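Local coordinates for protein uracil-DNA glycosylase (Nitratifractor salsuginis, PDB 5X3G) that is a member of the uracil-DNA glycosylase family and folds as a single alpha/beta domain built round a four-stranded parallel sheet, at residues E16-N21 against R56-A61; N21-W27 against F63-P68; K121-A126 against I237-W243; L194-E198 against S219-L223; L204-G208 against L245-M249. All coordinates share one frame; numbering follows the deposited sequence.

Contact 1. Residues E16-N21 against R56-A61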
# COMPACT_ATOMS: atom_id res chain seq x y z
N GLU A 16 2.18 -20.11 10.77
CA GLU A 16 2.91 -19.35 11.79
C GLU A 16 3.19 -17.93 11.32
O GLU A 16 3.01 -16.97 12.07
CB GLU A 16 4.22 -20.05 12.15
CG GLU A 16 5.01 -19.31 13.21
CD GLU A 16 6.41 -19.85 13.41
OE1 GLU A 16 7.00 -19.58 14.47
OE2 GLU A 16 6.92 -20.55 12.50
N LEU A 17 3.64 -17.77 10.07
CA LEU A 17 3.94 -16.44 9.55
C LEU A 17 2.70 -15.56 9.55
O LEU A 17 2.77 -14.37 9.87
CB LEU A 17 4.51 -16.55 8.13
CG LEU A 17 4.77 -15.23 7.40
CD1 LEU A 17 5.89 -14.44 8.07
CD2 LEU A 17 5.09 -15.49 5.94
N LEU A 18 1.55 -16.13 9.19
CA LEU A 18 0.30 -15.37 9.24
C LEU A 18 -0.03 -14.95 10.66
O LEU A 18 -0.43 -13.80 10.90
CB LEU A 18 -0.84 -16.19 8.64
CG LEU A 18 -1.19 -15.94 7.17
CD1 LEU A 18 -0.15 -16.54 6.24
CD2 LEU A 18 -2.58 -16.47 6.87
N ARG A 19 0.12 -15.86 11.62
CA ARG A 19 -0.18 -15.50 13.01
C ARG A 19 0.77 -14.43 13.54
O ARG A 19 0.36 -13.53 14.27
CB ARG A 19 -0.14 -16.74 13.90
CG ARG A 19 -1.35 -17.64 13.78
CD ARG A 19 -1.36 -18.67 14.89
NE ARG A 19 -0.05 -19.31 15.04
CZ ARG A 19 0.31 -20.44 14.44
NH1 ARG A 19 -0.55 -21.07 13.66
NH2 ARG A 19 1.52 -20.94 14.64
N LEU A 20 2.06 -14.53 13.18
CA LEU A 20 3.04 -13.55 13.62
C LEU A 20 2.72 -12.16 13.08
O LEU A 20 2.92 -11.16 13.78
CB LEU A 20 4.44 -13.99 13.19
CG LEU A 20 5.59 -13.06 13.59
CD1 LEU A 20 5.71 -12.97 15.10
CD2 LEU A 20 6.90 -13.52 12.96
N ASN A 21 2.24 -12.09 11.85
CA ASN A 21 1.82 -10.83 11.25
C ASN A 21 0.44 -10.38 11.72
O ASN A 21 0.01 -9.28 11.36
CB ASN A 21 1.83 -10.95 9.72
CG ASN A 21 3.23 -10.94 9.14
OD1 ASN A 21 3.70 -9.92 8.64
ND2 ASN A 21 3.91 -12.08 9.21
N ARG A 56 10.14 -9.87 9.34
CA ARG A 56 9.26 -11.00 9.05
C ARG A 56 7.87 -10.80 9.64
O ARG A 56 6.87 -11.18 9.01
CB ARG A 56 9.89 -12.28 9.58
CG ARG A 56 9.00 -13.50 9.53
CD ARG A 56 9.80 -14.79 9.56
NE ARG A 56 8.97 -15.94 9.90
CZ ARG A 56 8.71 -16.32 11.14
NH1 ARG A 56 9.22 -15.66 12.17
NH2 ARG A 56 7.93 -17.38 11.37
N ASP A 57 7.77 -10.20 10.82
CA ASP A 57 6.47 -9.99 11.46
C ASP A 57 5.66 -8.87 10.81
O ASP A 57 4.58 -8.56 11.32
CB ASP A 57 6.65 -9.71 12.95
CG ASP A 57 7.38 -8.40 13.21
OD1 ASP A 57 8.01 -7.87 12.28
OD2 ASP A 57 7.31 -7.91 14.35
N ARG A 58 6.15 -8.27 9.73
CA ARG A 58 5.44 -7.21 9.03
C ARG A 58 5.22 -7.49 7.55
O ARG A 58 4.59 -6.68 6.87
CB ARG A 58 6.19 -5.88 9.17
CG ARG A 58 5.65 -4.95 10.22
CD ARG A 58 6.77 -4.43 11.09
NE ARG A 58 6.34 -3.35 11.96
CZ ARG A 58 6.95 -3.03 13.09
NH1 ARG A 58 8.01 -3.71 13.50
NH2 ARG A 58 6.50 -2.02 13.83
N LEU A 59 5.72 -8.62 7.04
CA LEU A 59 5.64 -8.90 5.61
C LEU A 59 4.21 -8.83 5.10
O LEU A 59 3.97 -8.42 3.95
CB LEU A 59 6.24 -10.28 5.31
CG LEU A 59 7.76 -10.41 5.44
CD1 LEU A 59 8.19 -11.86 5.34
CD2 LEU A 59 8.46 -9.56 4.39
N LEU A 60 3.24 -9.20 5.94
CA LEU A 60 1.84 -9.29 5.56
C LEU A 60 0.98 -8.29 6.32
O LEU A 60 -0.22 -8.53 6.53
CB LEU A 60 1.32 -10.71 5.79
CG LEU A 60 2.10 -11.84 5.12
CD1 LEU A 60 1.72 -13.17 5.75
CD2 LEU A 60 1.82 -11.86 3.62
N ALA A 61 1.57 -7.17 6.75
CA ALA A 61 0.83 -6.20 7.55
C ALA A 61 -0.39 -5.65 6.81
O ALA A 61 -1.36 -5.22 7.45
CB ALA A 61 1.75 -5.05 7.96
O HOH W 1 1.61 -7.36 10.52
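Asn21 and Asp57 bring the two backbones closest, their CA atoms 4.7 Å apart, where helix 11-20 meets a loop that folds into a type I turn from Arg58 to Ala61. A water donates to both Asn21 O and Asp57 O. The Asn21 amide makes the direct hydrogen bonds between the segments. Its CG stands beside the backbone N (chi1 -74°), which turns the amide toward the loop, and OD1 accepts the Leu60 N-H at 2.8 Å, a nearly straight bond (171°) whose donor stands above the carbonyl plane. ND2 gives one bond to Arg56 O at 3.1 Å, in the plane of that carbonyl, and another to Leu17 O at 2.6 Å; these bonds fix the amide's rotation. In this alpha/beta fold the amide thereby ties the C-terminal end of helix 11-20 to backbone groups of the loop between helix 40-48 and strand 73-77. The extended Arg56 runs back along the helix, with Leu20 CD2 over one guanidinium face, 3.3 Å from Arg56 NH1, and Glu16 OE2 in a salt bridge at the edge, 3.5 Å from Arg56 NH2. Leu17 CD1 packs 3.6 Å from Arg56 CG; Leu60 CD1 meets Leu17 CG and Leu18 CD1.

Contact 2. Residues N21-W27 against F63-P68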
# COMPACT_ATOMS: atom_id res chain seq x y z
N ASN A 21 2.24 -12.09 11.85
CA ASN A 21 1.82 -10.83 11.25
C ASN A 21 0.44 -10.38 11.72
O ASN A 21 0.01 -9.28 11.36
CB ASN A 21 1.83 -10.95 9.72
CG ASN A 21 3.23 -10.94 9.14
OD1 ASN A 21 3.70 -9.92 8.64
ND2 ASN A 21 3.91 -12.08 9.21
N GLY A 22 -0.25 -11.19 12.52
CA GLY A 22 -1.58 -10.83 12.98
C GLY A 22 -2.66 -10.94 11.93
O GLY A 22 -3.63 -10.18 11.97
N VAL A 23 -2.52 -11.87 11.00
CA VAL A 23 -3.50 -12.07 9.94
C VAL A 23 -4.54 -13.07 10.42
O VAL A 23 -4.21 -14.06 11.08
CB VAL A 23 -2.81 -12.54 8.64
CG1 VAL A 23 -3.80 -12.57 7.49
CG2 VAL A 23 -1.61 -11.66 8.32
N ASP A 24 -5.80 -12.81 10.09
CA ASP A 24 -6.88 -13.71 10.50
C ASP A 24 -6.85 -14.99 9.66
O ASP A 24 -6.40 -15.00 8.51
CB ASP A 24 -8.23 -13.01 10.35
CG ASP A 24 -9.37 -13.83 10.91
OD1 ASP A 24 -9.66 -13.72 12.12
OD2 ASP A 24 -9.98 -14.60 10.14
N GLU A 25 -7.36 -16.08 10.25
CA GLU A 25 -7.32 -17.36 9.54
C GLU A 25 -8.23 -17.36 8.31
O GLU A 25 -8.03 -18.18 7.40
CB GLU A 25 -7.71 -18.52 10.46
CG GLU A 25 -8.84 -18.24 11.43
CD GLU A 25 -8.98 -19.35 12.46
OE1 GLU A 25 -10.00 -19.37 13.19
OE2 GLU A 25 -8.08 -20.21 12.54
N GLU A 26 -9.21 -16.46 8.26
CA GLU A 26 -10.03 -16.32 7.05
C GLU A 26 -9.18 -16.07 5.81
O GLU A 26 -9.65 -16.33 4.69
CB GLU A 26 -11.03 -15.18 7.18
CG GLU A 26 -12.18 -15.41 8.13
CD GLU A 26 -13.20 -14.28 8.04
OE1 GLU A 26 -13.04 -13.41 7.16
OE2 GLU A 26 -14.15 -14.27 8.85
N TRP A 27 -7.97 -15.55 5.97
CA TRP A 27 -7.10 -15.27 4.84
C TRP A 27 -6.42 -16.51 4.29
O TRP A 27 -5.84 -16.44 3.20
CB TRP A 27 -6.05 -14.24 5.24
CG TRP A 27 -6.53 -12.84 5.09
CD1 TRP A 27 -6.87 -11.98 6.09
CD2 TRP A 27 -6.75 -12.15 3.86
NE1 TRP A 27 -7.28 -10.78 5.55
CE2 TRP A 27 -7.22 -10.87 4.18
CE3 TRP A 27 -6.60 -12.50 2.52
CZ2 TRP A 27 -7.53 -9.92 3.21
CZ3 TRP A 27 -6.91 -11.57 1.55
CH2 TRP A 27 -7.37 -10.29 1.90
N PHE A 63 -2.55 -7.33 5.36
CA PHE A 63 -3.64 -8.27 5.58
C PHE A 63 -4.03 -8.38 7.05
O PHE A 63 -4.89 -9.20 7.39
CB PHE A 63 -3.25 -9.67 5.07
CG PHE A 63 -2.83 -9.70 3.62
CD1 PHE A 63 -3.74 -10.06 2.63
CD2 PHE A 63 -1.54 -9.38 3.24
CE1 PHE A 63 -3.36 -10.10 1.29
CE2 PHE A 63 -1.15 -9.42 1.91
CZ PHE A 63 -2.06 -9.78 0.94
N SER A 64 -3.44 -7.57 7.93
CA SER A 64 -3.58 -7.77 9.37
C SER A 64 -4.85 -7.16 9.94
O SER A 64 -5.12 -7.35 11.14
CB SER A 64 -2.36 -7.19 10.10
OG SER A 64 -2.25 -5.80 9.87
N THR A 65 -5.64 -6.44 9.15
CA THR A 65 -6.88 -5.87 9.64
C THR A 65 -8.04 -6.24 8.73
O THR A 65 -9.05 -6.78 9.18
CB THR A 65 -6.77 -4.35 9.76
OG1 THR A 65 -5.62 -4.01 10.55
CG2 THR A 65 -8.01 -3.78 10.43
N LEU A 66 -7.89 -5.95 7.44
CA LEU A 66 -8.91 -6.31 6.46
C LEU A 66 -9.11 -7.82 6.42
O LEU A 66 -8.15 -8.59 6.52
CB LEU A 66 -8.53 -5.81 5.07
CG LEU A 66 -8.60 -4.31 4.77
CD1 LEU A 66 -7.97 -4.02 3.42
CD2 LEU A 66 -10.04 -3.83 4.80
N ARG A 67 -10.34 -8.24 6.29
CA ARG A 67 -10.74 -9.58 5.94
C ARG A 67 -11.07 -9.63 4.45
O ARG A 67 -11.40 -8.60 3.86
CB ARG A 67 -11.96 -10.02 6.76
CG ARG A 67 -11.77 -9.76 8.25
CD ARG A 67 -10.69 -10.66 8.83
NE ARG A 67 -11.14 -11.40 10.00
CZ ARG A 67 -10.95 -11.00 11.25
NH1 ARG A 67 -10.30 -9.86 11.49
NH2 ARG A 67 -11.38 -11.73 12.27
N PRO A 68 -10.95 -10.80 3.80
CA PRO A 68 -11.06 -10.84 2.33
C PRO A 68 -12.29 -10.17 1.76
O PRO A 68 -12.20 -9.53 0.70
CB PRO A 68 -11.05 -12.35 2.04
CG PRO A 68 -10.25 -12.93 3.15
CD PRO A 68 -10.58 -12.11 4.37
O HOH W 2 -6.58 -10.20 9.17
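Trp27 reaches from its 3-10 turn into the loop 63-68, which sandwiches the indole. Aromatic and CH-pi contacts come first. Over one face lies Pro68, with CG 3.6 Å from the centroid of the six-membered ring and almost on its normal. The opposite face receives the edge of Phe63 in a T-shaped pair, planes at 86° and centroids 4.9 Å apart, while Phe63 CB sits over the five-membered ring. Val23 lies alongside Phe63, its CG1 3.8 Å from Phe63 CB.

Hydrogen bonding holds the indole in its slot: Trp27 NE1 donates to Leu66 O, which lies in the ring plane, although the 2.5 Å separation is short enough for its exact value to be doubtful. A water spans the gap farther along, accepting from Asp24 N and probably donating to Phe63 O.

Charge closes the outer side. Asp24 OD1 meets Arg67 NH2 at 2.6 Å from over a guanidinium face, the carboxylate and guanidinium planes only 22° apart, and Glu26 OE1 stands at the guanidinium edge in a long salt bridge. Asp24 OD2 meanwhile accepts from Glu26 N at 2.8 Å, an Asx turn that steadies the carboxylate.

Gly22, in a Schellman motif, ends helix 11-20 just before these residues; beyond them Val23 and Phe63 pack on Leu31, and Pro68 on Ile30, of helix 28-35, while the second loop leads on to strand 73-77.

Contact 3. Residues K121-A126 against I237-W243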
# COMPACT_ATOMS: atom_id res chain seq x y z
N LYS A 121 -1.73 16.65 -0.22
CA LYS A 121 -2.25 17.89 -0.79
C LYS A 121 -3.46 17.62 -1.68
O LYS A 121 -4.45 18.36 -1.63
CB LYS A 121 -1.16 18.61 -1.58
CG LYS A 121 -0.07 19.22 -0.73
CD LYS A 121 0.96 19.92 -1.60
CE LYS A 121 2.12 20.44 -0.78
NZ LYS A 121 3.10 21.16 -1.65
N MSE A 122 -3.40 16.57 -2.50
CA MSE A 122 -4.51 16.16 -3.37
C MSE A 122 -5.76 15.90 -2.54
O MSE A 122 -6.85 16.36 -2.90
CB MSE A 122 -4.13 14.90 -4.17
CG MSE A 122 -5.21 14.35 -5.13
SE MSE A 122 -6.69 13.40 -4.26
CE MSE A 122 -5.72 11.88 -3.53
N ALA A 123 -5.61 15.17 -1.43
CA ALA A 123 -6.76 14.87 -0.59
C ALA A 123 -7.32 16.13 0.06
O ALA A 123 -8.54 16.29 0.19
CB ALA A 123 -6.39 13.83 0.47
N LEU A 124 -6.43 17.05 0.47
CA LEU A 124 -6.89 18.32 1.01
C LEU A 124 -7.67 19.13 -0.02
O LEU A 124 -8.61 19.84 0.34
CB LEU A 124 -5.71 19.13 1.54
CG LEU A 124 -5.05 18.64 2.82
CD1 LEU A 124 -3.81 19.46 3.13
CD2 LEU A 124 -6.05 18.69 3.99
N VAL A 125 -7.30 19.03 -1.30
CA VAL A 125 -8.05 19.72 -2.33
C VAL A 125 -9.40 19.04 -2.56
O VAL A 125 -10.45 19.70 -2.60
CB VAL A 125 -7.24 19.80 -3.64
CG1 VAL A 125 -8.10 20.34 -4.77
CG2 VAL A 125 -6.00 20.66 -3.44
N ALA A 126 -9.38 17.71 -2.71
CA ALA A 126 -10.59 16.99 -3.10
C ALA A 126 -11.67 17.08 -2.04
O ALA A 126 -12.86 16.97 -2.36
CB ALA A 126 -10.25 15.52 -3.37
N ILE A 237 -1.64 16.60 -7.76
CA ILE A 237 -2.42 17.36 -6.78
C ILE A 237 -3.72 17.87 -7.40
O ILE A 237 -4.75 17.92 -6.72
CB ILE A 237 -1.57 18.50 -6.19
CG1 ILE A 237 -0.32 17.94 -5.51
CG2 ILE A 237 -2.38 19.32 -5.20
CD1 ILE A 237 0.66 19.01 -5.09
N VAL A 238 -3.70 18.23 -8.68
CA VAL A 238 -4.91 18.75 -9.31
C VAL A 238 -5.40 17.77 -10.37
O VAL A 238 -6.05 18.16 -11.35
CB VAL A 238 -4.67 20.14 -9.92
CG1 VAL A 238 -4.43 21.16 -8.81
CG2 VAL A 238 -3.49 20.11 -10.88
N ASN A 239 -5.12 16.48 -10.17
CA ASN A 239 -5.61 15.43 -11.06
C ASN A 239 -7.04 15.09 -10.65
O ASN A 239 -7.26 14.48 -9.60
CB ASN A 239 -4.71 14.21 -10.99
CG ASN A 239 -5.02 13.20 -12.08
OD1 ASN A 239 -6.10 12.60 -12.10
ND2 ASN A 239 -4.07 12.99 -12.98
N GLU A 240 -8.01 15.47 -11.48
CA GLU A 240 -9.41 15.34 -11.09
C GLU A 240 -9.87 13.89 -11.06
O GLU A 240 -10.81 13.56 -10.32
CB GLU A 240 -10.29 16.18 -12.03
CG GLU A 240 -10.01 17.67 -11.91
CD GLU A 240 -10.68 18.50 -12.99
OE1 GLU A 240 -11.30 17.91 -13.91
OE2 GLU A 240 -10.58 19.74 -12.92
N LYS A 241 -9.23 13.01 -11.82
CA LYS A 241 -9.53 11.59 -11.69
C LYS A 241 -9.16 11.09 -10.30
O LYS A 241 -9.88 10.27 -9.71
CB LYS A 241 -8.79 10.79 -12.77
CG LYS A 241 -9.21 9.33 -12.87
CD LYS A 241 -8.54 8.62 -14.04
CE LYS A 241 -9.22 7.29 -14.32
NZ LYS A 241 -8.56 6.54 -15.43
N ALA A 242 -8.06 11.61 -9.74
CA ALA A 242 -7.72 11.32 -8.36
C ALA A 242 -8.75 11.89 -7.39
O ALA A 242 -9.15 11.22 -6.43
CB ALA A 242 -6.33 11.87 -8.03
N TRP A 243 -9.21 13.13 -7.63
CA TRP A 243 -10.25 13.70 -6.79
C TRP A 243 -11.49 12.81 -6.76
O TRP A 243 -12.10 12.63 -5.70
CB TRP A 243 -10.67 15.09 -7.30
CG TRP A 243 -9.60 16.12 -7.40
CD1 TRP A 243 -8.29 16.01 -7.02
CD2 TRP A 243 -9.76 17.43 -7.93
NE1 TRP A 243 -7.63 17.19 -7.29
CE2 TRP A 243 -8.51 18.08 -7.85
CE3 TRP A 243 -10.85 18.13 -8.47
CZ2 TRP A 243 -8.32 19.39 -8.29
CZ3 TRP A 243 -10.66 19.43 -8.90
CH2 TRP A 243 -9.41 20.04 -8.81
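Val125 makes the closest apolar approach to the indole of Trp243, Val125 CG1 lying 3.7 Å from Trp243 CZ2. Ala126 fits close to the start of the same side chain, its CB 4.0 Å from Trp243 CB. Met122, a selenomethionine, comes in at the ring edge instead: its CG is near the ring plane, 4.0 Å from Trp243 CD1, and the selenium stands 5.2 Å from the centroid of the five-membered ring, also at the edge, as a Met-aromatic contact. The chain of Met122 leaves with CG anti to the backbone N (chi1 180°) and then bends twice, which carries the selenium past the indole to Ala242. At the other end Ile237 packs on the helix, with CD1 3.6 Å from Lys121 CD and CG2 facing Val125 CG2.

A second layer sets the indole's position. Trp243 NE1 donates to Ile237 O at 3.0 Å, almost straight (174°) and in the ring plane, so the tryptophan spans its own loop and is held by the backbone of the residue that packs on helix 114-126. Glu240 CG lies over one ring face. Asn239 serves as N-cap of the helix, OD1 accepting from Ala242 N at 3.2 Å, while its ND2 is hydrogen-bonded to Glu229 OE1.

The contact thus sets helix 114-126 against the entry to helix 240-246, whose Ala242 and Lys241 also rest on Leu228 of strand 225-228; Val125 also touches Pro132.

Contact 4. Residues L194-E198 against S219-L223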
# COMPACT_ATOMS: atom_id res chain seq x y z
N LEU A 194 -4.59 -12.48 -6.87
CA LEU A 194 -5.65 -11.85 -7.66
C LEU A 194 -6.63 -12.89 -8.19
O LEU A 194 -7.83 -12.62 -8.28
CB LEU A 194 -5.04 -11.06 -8.81
CG LEU A 194 -4.21 -9.84 -8.39
CD1 LEU A 194 -3.77 -9.05 -9.61
CD2 LEU A 194 -5.01 -8.97 -7.44
N GLU A 195 -6.13 -14.08 -8.55
CA GLU A 195 -7.03 -15.20 -8.83
C GLU A 195 -8.00 -15.42 -7.68
O GLU A 195 -9.21 -15.59 -7.89
CB GLU A 195 -6.21 -16.46 -9.09
CG GLU A 195 -6.99 -17.76 -9.00
CD GLU A 195 -6.24 -18.94 -9.58
OE1 GLU A 195 -5.14 -18.73 -10.14
OE2 GLU A 195 -6.74 -20.08 -9.47
N GLY A 196 -7.50 -15.39 -6.44
CA GLY A 196 -8.35 -15.59 -5.28
C GLY A 196 -9.37 -14.50 -5.05
O GLY A 196 -10.40 -14.76 -4.41
N PHE A 197 -9.12 -13.29 -5.54
CA PHE A 197 -10.04 -12.17 -5.38
C PHE A 197 -11.06 -12.06 -6.50
O PHE A 197 -11.87 -11.12 -6.49
CB PHE A 197 -9.27 -10.86 -5.27
CG PHE A 197 -8.69 -10.59 -3.92
CD1 PHE A 197 -9.52 -10.32 -2.84
CD2 PHE A 197 -7.32 -10.58 -3.72
CE1 PHE A 197 -8.99 -10.07 -1.59
CE2 PHE A 197 -6.79 -10.33 -2.48
CZ PHE A 197 -7.62 -10.07 -1.41
N GLU A 198 -11.05 -12.99 -7.46
CA GLU A 198 -11.91 -12.86 -8.64
C GLU A 198 -13.38 -12.78 -8.26
O GLU A 198 -14.14 -11.98 -8.83
CB GLU A 198 -11.66 -14.03 -9.59
CG GLU A 198 -12.21 -13.85 -11.01
CD GLU A 198 -13.69 -14.13 -11.11
OE1 GLU A 198 -14.35 -13.57 -12.00
OE2 GLU A 198 -14.20 -14.92 -10.28
N SER A 219 -4.81 -12.98 -14.10
CA SER A 219 -5.97 -12.74 -13.26
C SER A 219 -6.30 -11.26 -13.11
O SER A 219 -7.45 -10.92 -12.79
CB SER A 219 -5.76 -13.37 -11.88
OG SER A 219 -4.41 -13.25 -11.46
N ALA A 220 -5.34 -10.36 -13.35
CA ALA A 220 -5.62 -8.93 -13.26
C ALA A 220 -6.70 -8.51 -14.24
O ALA A 220 -7.44 -7.56 -13.98
CB ALA A 220 -4.34 -8.13 -13.49
N ARG A 221 -6.81 -9.21 -15.38
CA ARG A 221 -7.84 -8.90 -16.36
C ARG A 221 -9.24 -9.27 -15.88
O ARG A 221 -10.22 -8.82 -16.47
CB ARG A 221 -7.55 -9.61 -17.68
CG ARG A 221 -6.59 -8.86 -18.59
CD ARG A 221 -6.62 -9.43 -20.00
NE ARG A 221 -5.83 -10.65 -20.11
CZ ARG A 221 -4.50 -10.68 -20.13
NH1 ARG A 221 -3.81 -9.55 -20.06
NH2 ARG A 221 -3.86 -11.84 -20.23
N GLY A 222 -9.35 -10.08 -14.83
CA GLY A 222 -10.64 -10.43 -14.27
C GLY A 222 -11.17 -9.44 -13.25
O GLY A 222 -12.19 -9.72 -12.62
N LEU A 223 -10.51 -8.30 -13.08
CA LEU A 223 -10.85 -7.32 -12.06
C LEU A 223 -10.93 -5.94 -12.69
O LEU A 223 -10.18 -5.63 -13.62
CB LEU A 223 -9.80 -7.32 -10.94
CG LEU A 223 -9.59 -8.67 -10.25
CD1 LEU A 223 -8.32 -8.66 -9.42
CD2 LEU A 223 -10.80 -9.03 -9.40
O HOH W 3 -8.93 -12.48 -10.92
O HOH W 4 -13.87 -11.62 -13.38
O HOH W 5 -13.74 -9.75 -10.69
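Phe197 meets Leu223 through its carbonyl group, Phe197 O lying 3.7 Å from Leu223 CD2, whereas its flat ring is directed away from the 3-10 turn, toward Val71, Pro202 and Ile74. In this alpha/beta fold the end of helix 179-196 packs against the 3-10 turn 219-222, which precedes the outermost strand 225-228 of the parallel sheet. The apolar part is a small cluster of branches. Leu194 splits its two methyls between two partners: CD1 goes to Ala220 CB at 4.0 Å and CD2 to Leu223 CD1 at 3.9 Å. All three residues also touch Leu204 of strand 203-207, so the cluster rests on that strand. Leu223 in turn spreads its other methyl, CD2, toward Glu198 CA, 4.1 Å away. Ser219 fits against the last helical turn, its CB 3.4 Å from Glu195 N; its hydroxyl is hydrogen-bonded to Glu191 O, one turn back along the helix. Waters fill in between the segments, two of them lying between Glu198 and the carbonyl of Gly222. Another donates to two backbone carbonyls, lying 2.9 Å from Leu194 O and 2.8 Å from Ser219 O.

Contact 5. Residues L204-G208 against L245-M249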
# COMPACT_ATOMS: atom_id res chain seq x y z
N LEU A 204 -8.63 -2.59 -8.97
CA LEU A 204 -7.20 -2.33 -8.90
C LEU A 204 -6.93 -0.84 -9.13
O LEU A 204 -7.36 -0.28 -10.13
CB LEU A 204 -6.44 -3.16 -9.94
CG LEU A 204 -6.71 -4.66 -10.01
CD1 LEU A 204 -5.79 -5.31 -11.04
CD2 LEU A 204 -6.55 -5.32 -8.64
N ILE A 205 -6.22 -0.22 -8.19
CA ILE A 205 -5.79 1.17 -8.33
C ILE A 205 -4.33 1.15 -8.79
O ILE A 205 -3.45 0.68 -8.05
CB ILE A 205 -5.95 1.95 -7.02
CG1 ILE A 205 -7.42 1.97 -6.60
CG2 ILE A 205 -5.41 3.37 -7.18
CD1 ILE A 205 -7.62 2.46 -5.18
N LEU A 206 -4.09 1.64 -9.99
CA LEU A 206 -2.80 1.46 -10.67
C LEU A 206 -2.15 2.83 -10.88
O LEU A 206 -2.52 3.57 -11.80
CB LEU A 206 -3.00 0.72 -11.98
CG LEU A 206 -3.77 -0.60 -11.83
CD1 LEU A 206 -4.24 -1.12 -13.19
CD2 LEU A 206 -2.91 -1.65 -11.13
N PHE A 207 -1.18 3.15 -10.03
CA PHE A 207 -0.44 4.41 -10.13
C PHE A 207 0.63 4.29 -11.20
O PHE A 207 1.58 3.51 -11.06
CB PHE A 207 0.19 4.77 -8.79
CG PHE A 207 -0.77 5.39 -7.81
CD1 PHE A 207 -1.86 6.12 -8.25
CD2 PHE A 207 -0.57 5.24 -6.45
CE1 PHE A 207 -2.74 6.69 -7.35
CE2 PHE A 207 -1.44 5.82 -5.54
CZ PHE A 207 -2.53 6.54 -5.99
N GLY A 208 0.49 5.06 -12.28
CA GLY A 208 1.56 5.18 -13.26
C GLY A 208 1.96 3.86 -13.88
O GLY A 208 1.12 3.08 -14.36
N LEU A 245 -11.68 9.50 -7.49
CA LEU A 245 -11.45 8.19 -6.90
C LEU A 245 -11.32 8.28 -5.38
O LEU A 245 -12.00 7.55 -4.64
CB LEU A 245 -10.21 7.54 -7.50
CG LEU A 245 -9.79 6.23 -6.83
CD1 LEU A 245 -10.92 5.21 -6.87
CD2 LEU A 245 -8.55 5.66 -7.49
N PHE A 246 -10.46 9.17 -4.89
CA PHE A 246 -10.13 9.21 -3.47
C PHE A 246 -11.01 10.15 -2.66
O PHE A 246 -11.09 10.01 -1.44
CB PHE A 246 -8.67 9.62 -3.28
CG PHE A 246 -7.70 8.62 -3.84
CD1 PHE A 246 -7.53 7.38 -3.24
CD2 PHE A 246 -6.97 8.92 -4.98
CE1 PHE A 246 -6.64 6.46 -3.77
CE2 PHE A 246 -6.08 8.00 -5.50
CZ PHE A 246 -5.92 6.77 -4.90
N GLY A 247 -11.67 11.11 -3.32
CA GLY A 247 -12.57 12.03 -2.66
C GLY A 247 -13.57 11.37 -1.74
O GLY A 247 -13.67 11.72 -0.56
N PRO A 248 -14.34 10.40 -2.25
CA PRO A 248 -15.33 9.72 -1.39
C PRO A 248 -14.74 9.01 -0.20
O PRO A 248 -15.48 8.66 0.73
CB PRO A 248 -16.00 8.74 -2.35
CG PRO A 248 -15.83 9.35 -3.69
CD PRO A 248 -14.48 9.99 -3.66
N MSE A 249 -13.43 8.78 -0.18
CA MSE A 249 -12.81 8.07 0.92
C MSE A 249 -12.55 8.98 2.11
O MSE A 249 -12.47 8.51 3.25
CB MSE A 249 -11.51 7.43 0.46
CG MSE A 249 -11.68 6.47 -0.70
SE MSE A 249 -10.03 5.46 -0.94
CE MSE A 249 -10.24 4.90 -2.79
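Phe246 O accepts from Met249 N at 2.9 Å, a bond of the 3-10 segment 247-249 that follows helix 240-246; both residues touch strand 203-207. The setting is the layered alpha/beta fold of the family, a parallel sheet of strand order 2-1-3-4 with helices packed on its faces; here helix 240-246 lies against one face, and the contact is a compact instance of helix-on-sheet packing by side chains alone. Ile205 and Leu245 reach toward each other tip to tip, Ile205 CG2 standing 3.9 Å from Leu245 CD2. The branching of Ile205 decides its partners: CG2, anti to the backbone N, also lies 4.1 Å from Phe246 CZ, while CD1, at the end of the other branch, comes to 4.3 Å from the methyl CE of Met249, a selenomethionine. Two strand positions on, Phe207 approaches Phe246 from the opposite direction. Their rings meet rim to rim, planes at 44° and centroids 6.0 Å apart, neither lying over the other. Leu228 of the neighbouring strand touches Ile205, Phe207 and Leu245, and Tyr73 of the strand on the other side reaches Ile205 and Leu245, so the patch spans three strands. Phe119 adds an edge-to-face pair with Phe246. Where the two phenylalanines of the contact come nearest, Phe207 CZ and Phe246 CZ are 3.6 Å apart.

In the fold
The five contacts fall into two groups joined by the sheet. Contacts 1 and 2 share Asn21, their centres about 10 Å apart, and bind the N-terminal helix and the loop after it to the long loop before strand 73-77. Contacts 3 and 5, also about 10 Å apart between centres, both use helix 240-246, Met122 touching Phe246. Contact 4 lies between: Phe197 CZ packs 3.3 Å from Trp27 CH2 of contact 2, and contact 4 touches contact 5 through Leu204, whose CD2 is 3.9 Å from Leu223 CD1. Contacts 1 and 3, on opposite sides of the chain's centre, are about 34 Å apart between centres and do not touch.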